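PDB 3VV3: deseasin MCP-01 from Pseudoalteromonas sp., which hydrolyses peptide bonds as a serine protease of the subtilisin family and degrades collagen. Local coordinates for residues 107-119 / 123-135; 239-251 / 308-320. All coordinates share one frame; numbering follows the deposited sequence.

Contact 1: 107-119 / 123-135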
loop_
_atom_site.group_PDB
_atom_site.type_symbol
_atom_site.label_atom_id
_atom_site.label_comp_id
_atom_site.label_asym_id
_atom_site.label_seq_id
_atom_site.Cartn_x
_atom_site.Cartn_y
_atom_site.Cartn_z
ATOM N N THR A 107 0.374 -6.090 -11.325
ATOM C CA THR A 107 1.535 -6.315 -12.180
ATOM C C THR A 107 2.760 -6.603 -11.330
ATOM O O THR A 107 3.607 -7.428 -11.688
ATOM C CB THR A 107 1.780 -5.106 -13.081
ATOM O OG1 THR A 107 0.640 -4.929 -13.928
ATOM C CG2 THR A 107 3.041 -5.300 -13.949
ATOM N N HIS A 108 2.837 -5.928 -10.190
ATOM C CA HIS A 108 3.941 -6.133 -9.262
ATOM C C HIS A 108 3.949 -7.572 -8.737
ATOM O O HIS A 108 4.980 -8.256 -8.790
ATOM C CB HIS A 108 3.869 -5.112 -8.117
ATOM C CG HIS A 108 5.150 -4.979 -7.353
ATOM N ND1 HIS A 108 5.500 -5.838 -6.334
ATOM C CD2 HIS A 108 6.165 -4.087 -7.467
ATOM C CE1 HIS A 108 6.679 -5.482 -5.849
ATOM N NE2 HIS A 108 7.104 -4.424 -6.519
ATOM N N VAL A 109 2.806 -8.047 -8.246
ATOM C CA VAL A 109 2.752 -9.412 -7.739
ATOM C C VAL A 109 2.993 -10.411 -8.878
ATOM O O VAL A 109 3.647 -11.435 -8.681
ATOM C CB VAL A 109 1.445 -9.728 -6.954
ATOM C CG1 VAL A 109 1.245 -8.717 -5.827
ATOM C CG2 VAL A 109 0.242 -9.734 -7.860
ATOM N N SER A 110 2.483 -10.103 -10.071
ATOM C CA SER A 110 2.720 -10.974 -11.223
ATOM C C SER A 110 4.209 -11.156 -11.538
ATOM O O SER A 110 4.667 -12.269 -11.816
ATOM C CB SER A 110 1.961 -10.468 -12.457
ATOM O OG SER A 110 0.558 -10.504 -12.234
ATOM N N GLY A 111 4.966 -10.063 -11.488
ATOM C CA GLY A 111 6.403 -10.116 -11.745
ATOM C C GLY A 111 7.163 -10.959 -10.731
ATOM O O GLY A 111 8.159 -11.600 -11.054
ATOM N N THR A 112 6.689 -10.973 -9.493
ATOM C CA THR A 112 7.316 -11.806 -8.471
ATOM C C THR A 112 7.058 -13.293 -8.737
ATOM O O THR A 112 7.938 -14.135 -8.575
ATOM C CB THR A 112 6.835 -11.387 -7.069
ATOM O OG1 THR A 112 7.286 -10.051 -6.811
ATOM C CG2 THR A 112 7.364 -12.337 -5.974
ATOM N N ILE A 113 5.843 -13.604 -9.166
ATOM C CA ILE A 113 5.498 -14.959 -9.565
ATOM C C ILE A 113 6.276 -15.394 -10.806
ATOM O O ILE A 113 6.798 -16.513 -10.857
ATOM C CB ILE A 113 3.986 -15.064 -9.871
ATOM C CG1 ILE A 113 3.173 -14.958 -8.574
ATOM C CG2 ILE A 113 3.664 -16.373 -10.604
ATOM C CD1 ILE A 113 1.703 -14.654 -8.824
ATOM N N GLY A 114 6.362 -14.512 -11.798
ATOM C CA GLY A 114 6.827 -14.936 -13.108
ATOM C C GLY A 114 7.307 -13.907 -14.120
ATOM O O GLY A 114 7.055 -14.061 -15.317
ATOM N N ALA A 115 8.031 -12.877 -13.680
ATOM C CA ALA A 115 8.746 -12.049 -14.649
ATOM C C ALA A 115 9.679 -12.954 -15.469
ATOM O O ALA A 115 10.324 -13.838 -14.919
ATOM C CB ALA A 115 9.545 -10.944 -13.955
ATOM N N SER A 116 9.745 -12.725 -16.777
ATOM C CA SER A 116 10.543 -13.573 -17.670
ATOM C C SER A 116 11.992 -13.631 -17.209
ATOM O O SER A 116 12.599 -12.603 -16.931
ATOM C CB SER A 116 10.478 -13.053 -19.112
ATOM O OG SER A 116 9.167 -13.147 -19.638
ATOM N N GLY A 117 12.547 -14.832 -17.117
ATOM C CA GLY A 117 13.907 -15.002 -16.635
ATOM C C GLY A 117 14.917 -15.160 -17.756
ATOM O O GLY A 117 14.631 -15.794 -18.776
ATOM N N ASN A 118 16.096 -14.581 -17.563
ATOM C CA ASN A 118 17.187 -14.704 -18.527
ATOM C C ASN A 118 16.854 -14.116 -19.888
ATOM O O ASN A 118 17.277 -14.644 -20.918
ATOM C CB ASN A 118 17.598 -16.168 -18.688
ATOM C CG ASN A 118 18.633 -16.592 -17.671
ATOM O OD1 ASN A 118 18.550 -17.683 -17.100
ATOM N ND2 ASN A 118 19.619 -15.730 -17.434
ATOM N N ASN A 119 16.097 -13.026 -19.903
ATOM C CA ASN A 119 15.797 -12.366 -21.168
ATOM C C ASN A 119 16.498 -11.014 -21.280
ATOM O O ASN A 119 16.175 -10.204 -22.144
ATOM C CB ASN A 119 14.285 -12.240 -21.405
ATOM C CG ASN A 119 13.622 -11.286 -20.441
ATOM O OD1 ASN A 119 14.162 -11.003 -19.375
ATOM N ND2 ASN A 119 12.450 -10.780 -20.811
ATOM N N VAL A 123 13.631 -7.827 -14.218
ATOM C CA VAL A 123 13.775 -8.729 -13.087
ATOM C C VAL A 123 13.547 -10.182 -13.519
ATOM O O VAL A 123 13.710 -10.520 -14.687
ATOM C CB VAL A 123 12.801 -8.332 -11.949
ATOM C CG1 VAL A 123 13.259 -7.016 -11.312
ATOM C CG2 VAL A 123 11.388 -8.159 -12.490
ATOM N N VAL A 124 13.190 -11.036 -12.573
ATOM C CA VAL A 124 12.844 -12.422 -12.863
ATOM C C VAL A 124 11.988 -12.929 -11.714
ATOM O O VAL A 124 12.222 -12.582 -10.555
ATOM C CB VAL A 124 14.106 -13.313 -13.033
ATOM C CG1 VAL A 124 15.047 -13.176 -11.830
ATOM C CG2 VAL A 124 13.727 -14.769 -13.231
ATOM N N GLY A 125 10.976 -13.727 -12.029
ATOM C CA GLY A 125 10.106 -14.254 -10.994
ATOM C C GLY A 125 10.615 -15.559 -10.415
ATOM O O GLY A 125 11.651 -16.081 -10.837
ATOM N N VAL A 126 9.886 -16.102 -9.448
ATOM C CA VAL A 126 10.234 -17.419 -8.925
ATOM C C VAL A 126 10.241 -18.419 -10.086
ATOM O O VAL A 126 11.049 -19.354 -10.108
ATOM C CB VAL A 126 9.248 -17.896 -7.837
ATOM C CG1 VAL A 126 9.642 -19.281 -7.323
ATOM C CG2 VAL A 126 9.186 -16.892 -6.681
ATOM N N ASN A 127 9.333 -18.214 -11.037
ATOM C CA ASN A 127 9.347 -18.938 -12.310
ATOM C C ASN A 127 9.939 -18.074 -13.406
ATOM O O ASN A 127 9.578 -16.900 -13.533
ATOM C CB ASN A 127 7.925 -19.336 -12.733
ATOM C CG ASN A 127 7.229 -20.193 -11.702
ATOM O OD1 ASN A 127 7.289 -21.418 -11.754
ATOM N ND2 ASN A 127 6.575 -19.548 -10.747
ATOM N N HIS A 128 10.846 -18.643 -14.206
ATOM C CA HIS A 128 11.300 -17.967 -15.421
ATOM C C HIS A 128 10.232 -18.086 -16.489
ATOM O O HIS A 128 10.065 -17.197 -17.322
ATOM C CB HIS A 128 12.567 -18.614 -15.976
ATOM C CG HIS A 128 13.761 -18.454 -15.097
ATOM N ND1 HIS A 128 15.052 -18.513 -15.584
ATOM C CD2 HIS A 128 13.867 -18.234 -13.766
ATOM C CE1 HIS A 128 15.898 -18.340 -14.585
ATOM N NE2 HIS A 128 15.207 -18.165 -13.474
ATOM N N ASP A 129 9.535 -19.218 -16.466
ATOM C CA ASP A 129 8.480 -19.519 -17.426
ATOM C C ASP A 129 7.253 -20.039 -16.685
ATOM O O ASP A 129 7.364 -20.914 -15.833
ATOM C CB ASP A 129 8.965 -20.574 -18.422
ATOM C CG ASP A 129 10.197 -20.123 -19.186
ATOM O OD1 ASP A 129 10.064 -19.255 -20.073
ATOM O OD2 ASP A 129 11.294 -20.628 -18.886
ATOM N N VAL A 130 6.093 -19.483 -17.014
ATOM C CA VAL A 130 4.835 -19.833 -16.368
ATOM C C VAL A 130 3.758 -19.100 -17.157
ATOM O O VAL A 130 4.080 -18.243 -17.978
ATOM C CB VAL A 130 4.832 -19.392 -14.874
ATOM C CG1 VAL A 130 4.832 -17.860 -14.760
ATOM C CG2 VAL A 130 3.657 -20.006 -14.106
ATOM N N SER A 131 2.487 -19.436 -16.942
ATOM C CA SER A 131 1.401 -18.696 -17.575
ATOM C C SER A 131 0.583 -17.999 -16.502
ATOM O O SER A 131 0.103 -18.641 -15.576
ATOM C CB SER A 131 0.493 -19.617 -18.404
ATOM O OG SER A 131 1.185 -20.140 -19.529
ATOM N N ILE A 132 0.437 -16.690 -16.627
ATOM C CA ILE A 132 -0.292 -15.918 -15.638
ATOM C C ILE A 132 -1.587 -15.390 -16.230
ATOM O O ILE A 132 -1.564 -14.651 -17.214
ATOM C CB ILE A 132 0.553 -14.736 -15.153
ATOM C CG1 ILE A 132 1.788 -15.253 -14.417
ATOM C CG2 ILE A 132 -0.275 -13.827 -14.243
ATOM C CD1 ILE A 132 2.808 -14.174 -14.102
ATOM N N VAL A 133 -2.710 -15.774 -15.628
ATOM C CA VAL A 133 -4.018 -15.245 -16.022
ATOM C C VAL A 133 -4.502 -14.245 -14.975
ATOM O O VAL A 133 -4.421 -14.497 -13.773
ATOM C CB VAL A 133 -5.077 -16.370 -16.219
ATOM C CG1 VAL A 133 -5.076 -17.349 -15.054
ATOM C CG2 VAL A 133 -6.473 -15.772 -16.434
ATOM N N GLY A 134 -4.987 -13.096 -15.432
ATOM C CA GLY A 134 -5.407 -12.065 -14.501
ATOM C C GLY A 134 -6.905 -11.956 -14.373
ATOM O O GLY A 134 -7.634 -12.142 -15.346
ATOM N N CYS A 135 -7.370 -11.681 -13.159
ATOM C CA CYS A 135 -8.729 -11.193 -12.971
ATOM C C CYS A 135 -8.651 -9.912 -12.152
ATOM O O CYS A 135 -8.182 -9.909 -11.008
ATOM C CB CYS A 135 -9.631 -12.221 -12.284
ATOM S SG CYS A 135 -11.359 -11.665 -12.157
HETATM O O HOH W 1 10.536 -10.536 -9.844
HETATM O O HOH W 2 9.837 -15.863 -20.440
HETATM O O HOH W 3 12.092 -16.624 -19.656
HETATM O O HOH W 4 13.429 -18.883 -19.705
#
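Val126 N gives to Thr112 O at 2.9 Å, and Gly125 N binds Ala115 O at 3.0 Å. Such backbone hydrogen bonds carry most of the contact: carbonyls around the C-terminal end of helix 105-114 receive N-H groups of the chain turning back. Ile113 O is gripped twice: Asn127 N at 3.1 Å and Asn127 ND2 at 3.0 Å reach it from opposite faces of the carbonyl plane. Asn127 can do this because CG stays beside its own backbone N (chi1 -58°), and the ND2 bond is almost straight (171° at the hydrogen). A water donates to both Gly111 O and Val124 O, adding an indirect link.

Glycines let the backbones close up, with CA of Gly114 4.0 Å from CA of Gly125. Further out, Gly117 CA makes a CH-pi contact over one face of the His128 ring, 4.0 Å from its centroid and offset toward the rim.

Apolar contacts are few. Ala115 CB meets Val123 CG2 at 3.6 Å, while Ile132 places CD1 against Ile113 CG2 at 4.2 Å and close to Ser110 O. Val48 of the neighbouring strand 45-50 touches Ser110, Ile113 and Ile132, continuing this packing.

The helix starts at the histidine of an HGTHVSGT sequence, which in subtilases is the catalytic one and probably is so here. Helix residues 107-114 run nearly antiparallel to strand residues 131-135 (161°), as expected for the helix-to-strand return of a beta-alpha-beta unit, here strand 89-91, helix 105-114 and strand 131-136 of the subtilisin-like fold.

Contact 2: 239-251 / 308-320; sequences QWGLTSVDMGAPG and ALNGKTVAGTRLN
Lys312 holds CG beside its backbone N (chi1 -62°) and stays extended until a bend at its last torsion (chi4 -68°), while Trp240 places CG between its backbone N and carbonyl carbon (chi1 65°); together these bring NZ of Lys312 over the face of the Trp240 five-membered ring, 4.8 Å from its centroid, in a cation-pi contact. Further along, a single parallel beta bridge pairs Gly248 with Arg318 and sets the short strand 317-318 against strand 247-250, an edge strand of the central parallel sheet of the subtilase fold. Gly248 serves both bonds: its N gives to Thr317 O at 3.0 Å, and its O accepts from Leu319 N at 2.8 Å.

Before the bridge, the turn at 312-315 is pinned by three more backbone bonds. Gly241 N binds Lys312 O at 2.8 Å, Val314 N binds Val245 O at 2.9 Å, and Ala315 N meets Asp246 O at 3.0 Å. Apolar groups fill in around them: Leu309 CD1 packs on Gly248 CA at 3.8 Å, and Met247, bent at its thioether, brings CE to Leu319 CB at 3.8 Å. The guanidinium of Arg318 forms salt bridges with Asp304 and Asp232. Within 308-320 the turn is braced by an ST motif, in which Thr313 OG1 accepts from Gly316 N and gives its own proton to Leu309 O from above the carbonyl plane.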
loop_
_atom_site.group_PDB
_atom_site.type_symbol
_atom_site.label_atom_id
_atom_site.label_comp_id
_atom_site.label_asym_id
_atom_site.label_seq_id
_atom_site.Cartn_x
_atom_site.Cartn_y
_atom_site.Cartn_z
ATOM N N GLN A 239 1.274 -9.008 9.866
ATOM C CA GLN A 239 0.381 -9.703 10.782
ATOM C C GLN A 239 0.874 -11.149 10.917
ATOM O O GLN A 239 1.714 -11.602 10.135
ATOM C CB GLN A 239 -1.074 -9.607 10.287
ATOM C CG GLN A 239 -1.686 -8.228 10.605
ATOM C CD GLN A 239 -2.967 -7.921 9.852
ATOM O OE1 GLN A 239 -3.991 -8.603 10.006
ATOM N NE2 GLN A 239 -2.924 -6.874 9.051
ATOM N N TRP A 240 0.393 -11.849 11.936
ATOM C CA TRP A 240 0.814 -13.226 12.180
ATOM C C TRP A 240 -0.369 -13.961 12.790
ATOM O O TRP A 240 -1.444 -13.388 12.940
ATOM C CB TRP A 240 2.032 -13.274 13.118
ATOM C CG TRP A 240 1.731 -12.766 14.501
ATOM C CD1 TRP A 240 1.289 -13.498 15.571
ATOM C CD2 TRP A 240 1.816 -11.409 14.952
ATOM N NE1 TRP A 240 1.103 -12.680 16.663
ATOM C CE2 TRP A 240 1.423 -11.393 16.309
ATOM C CE3 TRP A 240 2.197 -10.208 14.346
ATOM C CZ2 TRP A 240 1.396 -10.220 17.064
ATOM C CZ3 TRP A 240 2.168 -9.041 15.104
ATOM C CH2 TRP A 240 1.773 -9.060 16.444
ATOM N N GLY A 241 -0.190 -15.235 13.117
ATOM C CA GLY A 241 -1.244 -15.992 13.776
ATOM C C GLY A 241 -0.822 -17.436 13.965
ATOM O O GLY A 241 -0.603 -18.146 12.992
ATOM N N LEU A 242 -0.704 -17.872 15.216
ATOM C CA LEU A 242 -0.238 -19.231 15.508
ATOM C C LEU A 242 -1.047 -20.302 14.768
ATOM O O LEU A 242 -0.491 -21.297 14.294
ATOM C CB LEU A 242 -0.253 -19.491 17.022
ATOM C CG LEU A 242 0.099 -20.903 17.488
ATOM C CD1 LEU A 242 1.528 -21.276 17.106
ATOM C CD2 LEU A 242 -0.092 -21.007 18.994
ATOM N N THR A 243 -2.353 -20.090 14.650
ATOM C CA THR A 243 -3.205 -21.051 13.959
ATOM C C THR A 243 -3.754 -20.511 12.639
ATOM O O THR A 243 -4.128 -21.291 11.755
ATOM C CB THR A 243 -4.376 -21.529 14.851
ATOM O OG1 THR A 243 -5.258 -20.434 15.130
ATOM C CG2 THR A 243 -3.854 -22.109 16.170
ATOM N N SER A 244 -3.790 -19.187 12.497
ATOM C CA SER A 244 -4.451 -18.568 11.344
ATOM C C SER A 244 -3.493 -18.101 10.242
ATOM O O SER A 244 -3.932 -17.699 9.159
ATOM C CB SER A 244 -5.342 -17.404 11.793
ATOM O OG SER A 244 -4.562 -16.331 12.288
ATOM N N VAL A 245 -2.191 -18.135 10.515
ATOM C CA VAL A 245 -1.192 -17.861 9.482
ATOM C C VAL A 245 -0.227 -19.048 9.422
ATOM O O VAL A 245 0.138 -19.609 10.455
ATOM C CB VAL A 245 -0.438 -16.533 9.746
ATOM C CG1 VAL A 245 0.591 -16.259 8.636
ATOM C CG2 VAL A 245 -1.433 -15.377 9.846
ATOM N N ASP A 246 0.188 -19.430 8.219
ATOM C CA ASP A 246 0.874 -20.713 8.046
ATOM C C ASP A 246 2.398 -20.643 8.004
ATOM O O ASP A 246 3.078 -21.507 8.560
ATOM C CB ASP A 246 0.353 -21.397 6.778
ATOM C CG ASP A 246 -1.130 -21.669 6.847
ATOM O OD1 ASP A 246 -1.565 -22.254 7.867
ATOM O OD2 ASP A 246 -1.856 -21.299 5.893
ATOM N N MET A 247 2.931 -19.633 7.326
ATOM C CA MET A 247 4.373 -19.534 7.107
ATOM C C MET A 247 4.711 -18.134 6.611
ATOM O O MET A 247 3.817 -17.320 6.412
ATOM C CB MET A 247 4.834 -20.577 6.084
ATOM C CG MET A 247 4.181 -20.404 4.708
ATOM S SD MET A 247 4.756 -21.631 3.509
ATOM C CE MET A 247 6.480 -21.169 3.339
ATOM N N GLY A 248 5.994 -17.861 6.399
ATOM C CA GLY A 248 6.412 -16.553 5.923
ATOM C C GLY A 248 7.195 -16.623 4.627
ATOM O O GLY A 248 7.672 -17.688 4.247
ATOM N N ALA A 249 7.317 -15.489 3.945
ATOM C CA ALA A 249 8.131 -15.374 2.737
ATOM C C ALA A 249 8.531 -13.907 2.568
ATOM O O ALA A 249 7.916 -13.024 3.171
ATOM C CB ALA A 249 7.365 -15.881 1.503
ATOM N N PRO A 250 9.555 -13.636 1.751
ATOM C CA PRO A 250 10.036 -12.257 1.604
ATOM C C PRO A 250 8.963 -11.268 1.122
ATOM O O PRO A 250 8.341 -11.460 0.061
ATOM C CB PRO A 250 11.153 -12.390 0.558
ATOM C CG PRO A 250 11.657 -13.776 0.750
ATOM C CD PRO A 250 10.414 -14.594 1.031
ATOM N N GLY A 251 8.771 -10.199 1.889
ATOM C CA GLY A 251 7.821 -9.165 1.507
ATOM C C GLY A 251 8.284 -7.743 1.783
ATOM O O GLY A 251 7.574 -6.793 1.467
ATOM N N ALA A 308 11.835 -15.974 14.250
ATOM C CA ALA A 308 10.801 -14.948 14.356
ATOM C C ALA A 308 9.396 -15.492 14.090
ATOM O O ALA A 308 8.419 -15.049 14.703
ATOM C CB ALA A 308 11.108 -13.787 13.410
ATOM N N LEU A 309 9.292 -16.450 13.176
ATOM C CA LEU A 309 7.990 -17.005 12.802
ATOM C C LEU A 309 7.554 -18.144 13.722
ATOM O O LEU A 309 6.380 -18.506 13.769
ATOM C CB LEU A 309 8.006 -17.470 11.343
ATOM C CG LEU A 309 8.292 -16.353 10.330
ATOM C CD1 LEU A 309 8.640 -16.942 8.975
ATOM C CD2 LEU A 309 7.120 -15.390 10.220
ATOM N N ASN A 310 8.507 -18.696 14.465
ATOM C CA ASN A 310 8.202 -19.758 15.416
ATOM C C ASN A 310 7.256 -19.281 16.511
ATOM O O ASN A 310 7.527 -18.291 17.190
ATOM C CB ASN A 310 9.490 -20.297 16.041
ATOM C CG ASN A 310 9.230 -21.416 17.035
ATOM O OD1 ASN A 310 9.223 -21.200 18.246
ATOM N ND2 ASN A 310 8.999 -22.613 16.522
ATOM N N GLY A 311 6.148 -19.994 16.683
ATOM C CA GLY A 311 5.159 -19.637 17.682
ATOM C C GLY A 311 4.204 -18.560 17.197
ATOM O O GLY A 311 3.252 -18.201 17.894
ATOM N N LYS A 312 4.451 -18.046 15.995
ATOM C CA LYS A 312 3.599 -16.997 15.438
ATOM C C LYS A 312 2.935 -17.424 14.123
ATOM O O LYS A 312 2.232 -16.639 13.494
ATOM C CB LYS A 312 4.400 -15.712 15.234
ATOM C CG LYS A 312 4.957 -15.135 16.533
ATOM C CD LYS A 312 5.835 -13.939 16.248
ATOM C CE LYS A 312 6.440 -13.379 17.533
ATOM N NZ LYS A 312 5.402 -12.775 18.406
ATOM N N THR A 313 3.181 -18.667 13.719
ATOM C CA THR A 313 2.605 -19.250 12.513
ATOM C C THR A 313 2.502 -20.743 12.754
ATOM O O THR A 313 3.116 -21.258 13.691
ATOM C CB THR A 313 3.496 -19.026 11.272
ATOM O OG1 THR A 313 4.818 -19.538 11.506
ATOM C CG2 THR A 313 3.581 -17.541 10.905
ATOM N N VAL A 314 1.747 -21.456 11.923
ATOM C CA VAL A 314 1.623 -22.898 12.138
ATOM C C VAL A 314 2.986 -23.576 11.973
ATOM O O VAL A 314 3.435 -24.313 12.856
ATOM C CB VAL A 314 0.591 -23.556 11.182
ATOM C CG1 VAL A 314 0.620 -25.083 11.319
ATOM C CG2 VAL A 314 -0.816 -23.031 11.458
ATOM N N ALA A 315 3.648 -23.319 10.850
ATOM C CA ALA A 315 4.868 -24.045 10.503
ATOM C C ALA A 315 6.133 -23.437 11.089
ATOM O O ALA A 315 7.130 -24.137 11.265
ATOM C CB ALA A 315 5.005 -24.171 8.979
ATOM N N GLY A 316 6.100 -22.138 11.375
ATOM C CA GLY A 316 7.275 -21.445 11.876
ATOM C C GLY A 316 8.428 -21.445 10.887
ATOM O O GLY A 316 9.591 -21.351 11.275
ATOM N N THR A 317 8.111 -21.552 9.599
ATOM C CA THR A 317 9.143 -21.578 8.577
ATOM C C THR A 317 9.028 -20.420 7.591
ATOM O O THR A 317 7.961 -19.831 7.418
ATOM C CB THR A 317 9.080 -22.873 7.762
ATOM O OG1 THR A 317 7.779 -22.981 7.172
ATOM C CG2 THR A 317 9.339 -24.092 8.653
ATOM N N ARG A 318 10.148 -20.120 6.950
ATOM C CA ARG A 318 10.213 -19.146 5.879
ATOM C C ARG A 318 10.452 -19.906 4.582
ATOM O O ARG A 318 11.297 -20.794 4.531
ATOM C CB ARG A 318 11.349 -18.147 6.139
ATOM C CG ARG A 318 11.399 -16.982 5.151
ATOM C CD ARG A 318 12.392 -17.219 4.019
ATOM N NE ARG A 318 13.759 -17.314 4.536
ATOM C CZ ARG A 318 14.544 -18.379 4.406
ATOM N NH1 ARG A 318 14.117 -19.453 3.745
ATOM N NH2 ARG A 318 15.767 -18.362 4.928
ATOM N N LEU A 319 9.693 -19.552 3.544
ATOM C CA LEU A 319 9.738 -20.239 2.249
ATOM C C LEU A 319 11.142 -20.589 1.765
ATOM O O LEU A 319 12.044 -19.752 1.769
ATOM C CB LEU A 319 9.047 -19.383 1.187
ATOM C CG LEU A 319 9.005 -19.913 -0.248
ATOM C CD1 LEU A 319 8.137 -21.159 -0.357
ATOM C CD2 LEU A 319 8.509 -18.806 -1.178
ATOM N N ASN A 320 11.317 -21.832 1.326
ATOM C CA ASN A 320 12.535 -22.218 0.639
ATOM C C ASN A 320 12.175 -23.071 -0.564
ATOM O O ASN A 320 11.803 -24.234 -0.420
ATOM C CB ASN A 320 13.482 -22.983 1.566
ATOM C CG ASN A 320 14.837 -23.203 0.928
ATOM O OD1 ASN A 320 14.931 -23.706 -0.193
ATOM N ND2 ASN A 320 15.895 -22.789 1.621
#

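In the fold
From the N terminus the chain first meets contact 1, where only three residues separate 107-119 from 123-135; it closes the short connection between helix 105-114 and strand 131-136, which lies next to edge strand 89-91 in the parallel sheet. Contact 2 opens later and closes a much longer loop: the 56 residues between 239-251 and 308-320 include hairpin 254-258/262-266 and helices 269-284 and 292-301. The two contacts are thus in series, neither nested nor crossing, with centres 24 Å apart on opposite sides of the chain's centre. Helix 269-284 lies between them, its His275 touching Thr112 of contact 1 and both Ala249 and Leu319 of contact 2.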